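Local coordinates for protein xyloglucanase (Paenibacillus pabuli, PDB 2JEP) that hydrolyses xyloglucan of the plant cell wall as a family 5 endo-glucanase, probably cleaving its beta-1,4-glucan backbone, at residues L144-K158 with Y195-T209. Sequence-based numbering, arbitrary orientation.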
loop_
_atom_site.group_PDB
_atom_site.type_symbol
_atom_site.label_atom_id
_atom_site.label_comp_id
_atom_site.label_asym_id
_atom_site.label_seq_id
_atom_site.Cartn_x
_atom_site.Cartn_y
_atom_site.Cartn_z
ATOM N N LEU A 144 9.349 10.955 10.367
ATOM C CA LEU A 144 9.515 12.092 9.486
ATOM C C LEU A 144 10.940 12.171 9.002
ATOM O O LEU A 144 11.847 12.456 9.790
ATOM C CB LEU A 144 9.121 13.414 10.192
ATOM C CG LEU A 144 7.701 13.492 10.735
ATOM C CD1 LEU A 144 7.438 14.828 11.418
ATOM C CD2 LEU A 144 6.622 13.185 9.691
ATOM N N VAL A 145 11.133 11.979 7.693
ATOM C CA VAL A 145 12.501 12.040 7.159
ATOM C C VAL A 145 13.160 13.408 7.425
ATOM O O VAL A 145 14.361 13.508 7.477
ATOM C CB VAL A 145 12.551 11.716 5.662
ATOM C CG1 VAL A 145 12.165 10.245 5.432
ATOM C CG2 VAL A 145 11.656 12.667 4.847
ATOM N N ASN A 146 12.335 14.448 7.525
ATOM C CA ASN A 146 12.769 15.816 7.772
ATOM C C ASN A 146 12.833 16.160 9.258
ATOM O O ASN A 146 13.261 17.253 9.615
ATOM C CB ASN A 146 11.861 16.822 7.051
ATOM C CG ASN A 146 10.395 16.659 7.380
ATOM O OD1 ASN A 146 9.764 17.545 8.030
ATOM N ND2 ASN A 146 9.842 15.553 6.976
ATOM N N GLY A 147 12.426 15.247 10.129
ATOM C CA GLY A 147 12.382 15.531 11.548
ATOM C C GLY A 147 13.744 15.793 12.132
ATOM O O GLY A 147 14.750 15.253 11.679
ATOM N N GLY A 148 13.791 16.623 13.167
ATOM C CA GLY A 148 15.057 17.006 13.746
ATOM C C GLY A 148 15.734 16.006 14.649
ATOM O O GLY A 148 16.944 16.077 14.839
ATOM N N ASN A 149 14.977 15.121 15.259
ATOM C CA ASN A 149 15.527 14.160 16.236
ATOM C C ASN A 149 15.531 12.755 15.649
ATOM O O ASN A 149 14.743 11.896 16.025
ATOM C CB ASN A 149 14.727 14.197 17.561
ATOM C CG ASN A 149 15.450 13.482 18.732
ATOM O OD1 ASN A 149 16.349 12.639 18.527
ATOM N ND2 ASN A 149 15.017 13.804 19.979
ATOM N N GLN A 150 16.423 12.539 14.697
ATOM C CA GLN A 150 16.492 11.240 14.012
ATOM C C GLN A 150 16.856 10.090 14.936
ATOM O O GLN A 150 16.394 8.991 14.734
ATOM C CB GLN A 150 17.429 11.279 12.809
ATOM C CG GLN A 150 16.875 12.146 11.660
ATOM C CD GLN A 150 15.624 11.571 11.033
ATOM O OE1 GLN A 150 15.524 10.345 10.832
ATOM N NE2 GLN A 150 14.651 12.443 10.733
ATOM N N THR A 151 17.642 10.350 15.979
ATOM C CA THR A 151 17.937 9.298 16.933
ATOM C C THR A 151 16.661 8.786 17.594
ATOM O O THR A 151 16.455 7.581 17.682
ATOM C CB THR A 151 18.916 9.802 17.980
ATOM O OG1 THR A 151 20.142 10.122 17.330
ATOM C CG2 THR A 151 19.152 8.750 19.075
ATOM N N ALA A 152 15.809 9.688 18.070
ATOM C CA ALA A 152 14.576 9.273 18.719
ATOM C C ALA A 152 13.629 8.653 17.701
ATOM O O ALA A 152 12.963 7.679 18.009
ATOM C CB ALA A 152 13.909 10.449 19.440
ATOM N N ILE A 153 13.523 9.240 16.509
ATOM C CA ILE A 153 12.635 8.643 15.490
ATOM C C ILE A 153 13.049 7.195 15.203
ATOM O O ILE A 153 12.211 6.288 15.155
ATOM C CB ILE A 153 12.645 9.459 14.203
ATOM C CG1 ILE A 153 11.994 10.842 14.443
ATOM C CG2 ILE A 153 11.952 8.719 13.067
ATOM C CD1 ILE A 153 12.248 11.856 13.277
ATOM N N LYS A 154 14.341 6.981 14.992
ATOM C CA LYS A 154 14.832 5.657 14.648
ATOM C C LYS A 154 14.680 4.658 15.772
ATOM O O LYS A 154 14.357 3.486 15.513
ATOM C CB LYS A 154 16.290 5.732 14.209
ATOM C CG LYS A 154 16.456 6.405 12.855
ATOM C CD LYS A 154 17.928 6.641 12.540
ATOM C CE LYS A 154 18.127 7.195 11.164
ATOM N NZ LYS A 154 19.587 7.347 10.861
ATOM N N GLU A 155 14.893 5.101 17.014
ATOM C CA GLU A 155 14.708 4.195 18.124
ATOM C C GLU A 155 13.246 3.845 18.352
ATOM O O GLU A 155 12.910 2.707 18.610
ATOM C CB GLU A 155 15.326 4.806 19.394
ATOM C CG GLU A 155 15.207 3.972 20.652
ATOM C CD GLU A 155 15.981 2.688 20.660
ATOM O OE1 GLU A 155 16.929 2.540 19.857
ATOM O OE2 GLU A 155 15.644 1.817 21.535
ATOM N N LYS A 156 12.376 4.833 18.257
ATOM C CA LYS A 156 10.943 4.598 18.365
ATOM C C LYS A 156 10.487 3.627 17.294
ATOM O O LYS A 156 9.736 2.693 17.553
ATOM C CB LYS A 156 10.211 5.926 18.243
ATOM C CG LYS A 156 8.686 5.872 18.397
ATOM C CD LYS A 156 8.116 7.289 18.517
ATOM C CE LYS A 156 6.615 7.330 18.611
ATOM N NZ LYS A 156 6.157 8.729 18.904
ATOM N N TYR A 157 10.921 3.868 16.063
ATOM C CA TYR A 157 10.566 2.995 14.951
ATOM C C TYR A 157 11.020 1.548 15.173
ATOM O O TYR A 157 10.256 0.597 14.956
ATOM C CB TYR A 157 11.166 3.590 13.677
ATOM C CG TYR A 157 10.827 2.887 12.389
ATOM C CD1 TYR A 157 9.545 2.955 11.856
ATOM C CD2 TYR A 157 11.797 2.205 11.672
ATOM C CE1 TYR A 157 9.249 2.382 10.636
ATOM C CE2 TYR A 157 11.505 1.614 10.458
ATOM C CZ TYR A 157 10.232 1.701 9.930
ATOM O OH TYR A 157 9.964 1.097 8.712
ATOM N N LYS A 158 12.269 1.375 15.612
ATOM C CA LYS A 158 12.761 0.066 15.973
ATOM C C LYS A 158 11.863 -0.603 17.013
ATOM O O LYS A 158 11.470 -1.759 16.864
ATOM C CB LYS A 158 14.210 0.165 16.476
ATOM C CG LYS A 158 14.805 -1.172 16.984
ATOM C CD LYS A 158 16.169 -0.911 17.611
ATOM C CE LYS A 158 16.758 -2.067 18.356
ATOM N NZ LYS A 158 18.021 -1.582 18.991
ATOM N N TYR A 195 17.443 13.500 3.292
ATOM C CA TYR A 195 16.191 12.916 3.719
ATOM C C TYR A 195 15.980 11.523 3.140
ATOM O O TYR A 195 15.438 10.642 3.810
ATOM C CB TYR A 195 15.015 13.816 3.365
ATOM C CG TYR A 195 14.990 15.160 4.035
ATOM C CD1 TYR A 195 15.769 15.440 5.148
ATOM C CD2 TYR A 195 14.181 16.172 3.543
ATOM C CE1 TYR A 195 15.738 16.703 5.737
ATOM C CE2 TYR A 195 14.164 17.434 4.123
ATOM C CZ TYR A 195 14.927 17.694 5.221
ATOM O OH TYR A 195 14.902 18.944 5.810
ATOM N N TYR A 196 16.424 11.321 1.892
ATOM C CA TYR A 196 16.352 9.996 1.287
ATOM C C TYR A 196 17.196 9.004 2.083
ATOM O O TYR A 196 16.799 7.843 2.285
ATOM C CB TYR A 196 16.743 10.017 -0.206
ATOM C CG TYR A 196 15.902 9.136 -1.093
ATOM C CD1 TYR A 196 15.372 7.917 -0.659
ATOM C CD2 TYR A 196 15.631 9.518 -2.401
ATOM C CE1 TYR A 196 14.583 7.136 -1.488
ATOM C CE2 TYR A 196 14.841 8.740 -3.231
ATOM C CZ TYR A 196 14.310 7.555 -2.757
ATOM O OH TYR A 196 13.469 6.798 -3.575
ATOM N N THR A 197 18.355 9.467 2.568
ATOM C CA THR A 197 19.186 8.619 3.428
ATOM C C THR A 197 18.444 8.203 4.699
ATOM O O THR A 197 18.497 7.061 5.097
ATOM C CB THR A 197 20.514 9.312 3.709
ATOM O OG1 THR A 197 21.192 9.404 2.462
ATOM C CG2 THR A 197 21.359 8.550 4.740
ATOM N N ASN A 198 17.705 9.120 5.310
ATOM C CA ASN A 198 16.886 8.747 6.471
ATOM C C ASN A 198 15.859 7.678 6.102
ATOM O O ASN A 198 15.674 6.732 6.818
ATOM C CB ASN A 198 16.225 9.983 7.108
ATOM C CG ASN A 198 17.233 10.929 7.737
ATOM O OD1 ASN A 198 18.350 10.515 8.112
ATOM N ND2 ASN A 198 16.855 12.194 7.859
ATOM N N LEU A 199 15.182 7.877 4.975
ATOM C CA LEU A 199 14.202 6.892 4.499
ATOM C C LEU A 199 14.859 5.515 4.368
ATOM O O LEU A 199 14.335 4.504 4.834
ATOM C CB LEU A 199 13.601 7.363 3.159
ATOM C CG LEU A 199 12.430 6.577 2.576
ATOM C CD1 LEU A 199 11.704 7.441 1.550
ATOM C CD2 LEU A 199 12.867 5.258 1.946
ATOM N N ASN A 200 16.007 5.478 3.697
ATOM C CA ASN A 200 16.724 4.217 3.509
ATOM C C ASN A 200 17.116 3.609 4.853
ATOM O O ASN A 200 17.072 2.391 5.037
ATOM C CB ASN A 200 17.972 4.415 2.645
ATOM C CG ASN A 200 17.676 4.806 1.207
ATOM O OD1 ASN A 200 16.728 4.306 0.585
ATOM N ND2 ASN A 200 18.553 5.648 0.637
ATOM N N ALA A 201 17.493 4.470 5.799
ATOM C CA ALA A 201 17.842 3.998 7.141
ATOM C C ALA A 201 16.645 3.348 7.811
ATOM O O ALA A 201 16.784 2.321 8.460
ATOM C CB ALA A 201 18.405 5.133 7.989
ATOM N N TYR A 202 15.456 3.940 7.670
ATOM C CA TYR A 202 14.255 3.332 8.246
ATOM C C TYR A 202 14.051 1.949 7.630
ATOM O O TYR A 202 13.791 0.976 8.335
ATOM C CB TYR A 202 12.996 4.195 8.049
ATOM C CG TYR A 202 13.070 5.630 8.519
ATOM C CD1 TYR A 202 13.967 6.048 9.490
ATOM C CD2 TYR A 202 12.199 6.586 7.994
ATOM C CE1 TYR A 202 14.041 7.362 9.868
ATOM C CE2 TYR A 202 12.265 7.911 8.371
ATOM C CZ TYR A 202 13.192 8.311 9.308
ATOM O OH TYR A 202 13.259 9.632 9.648
ATOM N N ASN A 203 14.148 1.848 6.306
ATOM C CA ASN A 203 13.934 0.527 5.697
ATOM C C ASN A 203 14.933 -0.495 6.237
ATOM O O ASN A 203 14.560 -1.639 6.478
ATOM C CB ASN A 203 14.026 0.577 4.167
ATOM C CG ASN A 203 12.763 1.106 3.509
ATOM O OD1 ASN A 203 11.675 0.973 4.054
ATOM N ND2 ASN A 203 12.897 1.670 2.301
ATOM N N GLN A 204 16.183 -0.083 6.410
ATOM C CA GLN A 204 17.218 -1.017 6.919
ATOM C C GLN A 204 16.942 -1.442 8.355
ATOM O O GLN A 204 17.069 -2.609 8.715
ATOM C CB GLN A 204 18.601 -0.385 6.791
ATOM C CG GLN A 204 19.716 -1.387 7.087
ATOM C CD GLN A 204 19.726 -2.500 6.054
ATOM O OE1 GLN A 204 20.037 -2.261 4.877
ATOM N NE2 GLN A 204 19.330 -3.707 6.461
ATOM N N ILE A 205 16.596 -0.469 9.197
ATOM C CA ILE A 205 16.221 -0.755 10.594
ATOM C C ILE A 205 15.040 -1.713 10.663
ATOM O O ILE A 205 15.034 -2.680 11.456
ATOM C CB ILE A 205 15.899 0.574 11.355
ATOM C CG1 ILE A 205 17.179 1.395 11.541
ATOM C CG2 ILE A 205 15.263 0.293 12.723
ATOM C CD1 ILE A 205 16.916 2.885 11.822
ATOM N N PHE A 206 14.026 -1.438 9.848
ATOM C CA PHE A 206 12.864 -2.325 9.780
ATOM C C PHE A 206 13.286 -3.751 9.449
ATOM O O PHE A 206 12.908 -4.703 10.149
ATOM C CB PHE A 206 11.865 -1.757 8.752
ATOM C CG PHE A 206 10.908 -2.751 8.194
ATOM C CD1 PHE A 206 9.810 -3.178 8.922
ATOM C CD2 PHE A 206 11.054 -3.224 6.899
ATOM C CE1 PHE A 206 8.884 -4.059 8.341
ATOM C CE2 PHE A 206 10.146 -4.085 6.337
ATOM C CZ PHE A 206 9.060 -4.516 7.061
ATOM N N VAL A 207 14.024 -3.924 8.360
ATOM C CA VAL A 207 14.383 -5.270 7.927
ATOM C C VAL A 207 15.138 -6.008 9.039
ATOM O O VAL A 207 14.763 -7.110 9.431
ATOM C CB VAL A 207 15.197 -5.245 6.607
ATOM C CG1 VAL A 207 15.817 -6.621 6.316
ATOM C CG2 VAL A 207 14.326 -4.751 5.396
ATOM N N ASP A 208 16.185 -5.383 9.550
ATOM C CA ASP A 208 17.029 -6.073 10.520
ATOM C C ASP A 208 16.305 -6.314 11.838
ATOM O O ASP A 208 16.496 -7.348 12.481
ATOM C CB ASP A 208 18.285 -5.272 10.798
ATOM C CG ASP A 208 19.213 -5.150 9.578
ATOM O OD1 ASP A 208 19.171 -5.992 8.677
ATOM O OD2 ASP A 208 20.021 -4.210 9.554
ATOM N N THR A 209 15.466 -5.367 12.253
ATOM C CA THR A 209 14.715 -5.544 13.482
ATOM C C THR A 209 13.733 -6.695 13.357
ATOM O O THR A 209 13.633 -7.544 14.245
ATOM C CB THR A 209 13.966 -4.225 13.843
ATOM O OG1 THR A 209 14.918 -3.181 14.086
ATOM C CG2 THR A 209 13.089 -4.385 15.057
HETATM O O HOH W 1 15.237 18.763 8.426
HETATM O O HOH W 2 19.966 8.327 8.288
#
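Y202 reaches across to Q150, I153, K154 and Y157 as a knob in the hole these four form. Its CB lies 3.8 Å from Y157 CE2; the Y157 hydroxyl is hydrogen-bonded to S179 O. Farther out, the ring edge meets K154 CG at Y202 CE1, while Y202 CE2 touches V145 CG1 at 3.8 Å. I153 CG2 packs obliquely near Y202 CZ. At the tip, Y202 OH donates to Q150 OE1 (2.7 Å), on a lone pair in the carbonyl plane, with amide and ring nearly coplanar. A bend at chi2 (-66°) folds the Q150 chain back, and its NE2 donates to both L144 O and G147 O, tying the amide to the turn that precedes its helix. The N198 amide stacks on that of Q150, planes 5° apart, and N198 ND2 donates a 2.8 Å hydrogen bond to V145 O. Beyond it, N146 CA sits over one face of the Y195 ring in a CH-pi contact. K154 answers as the reciprocal knob among N198, A201, Y202 and I205. The two helices run roughly parallel, 30° apart, as successive outer helices following the third and fourth strands of a TIM barrel.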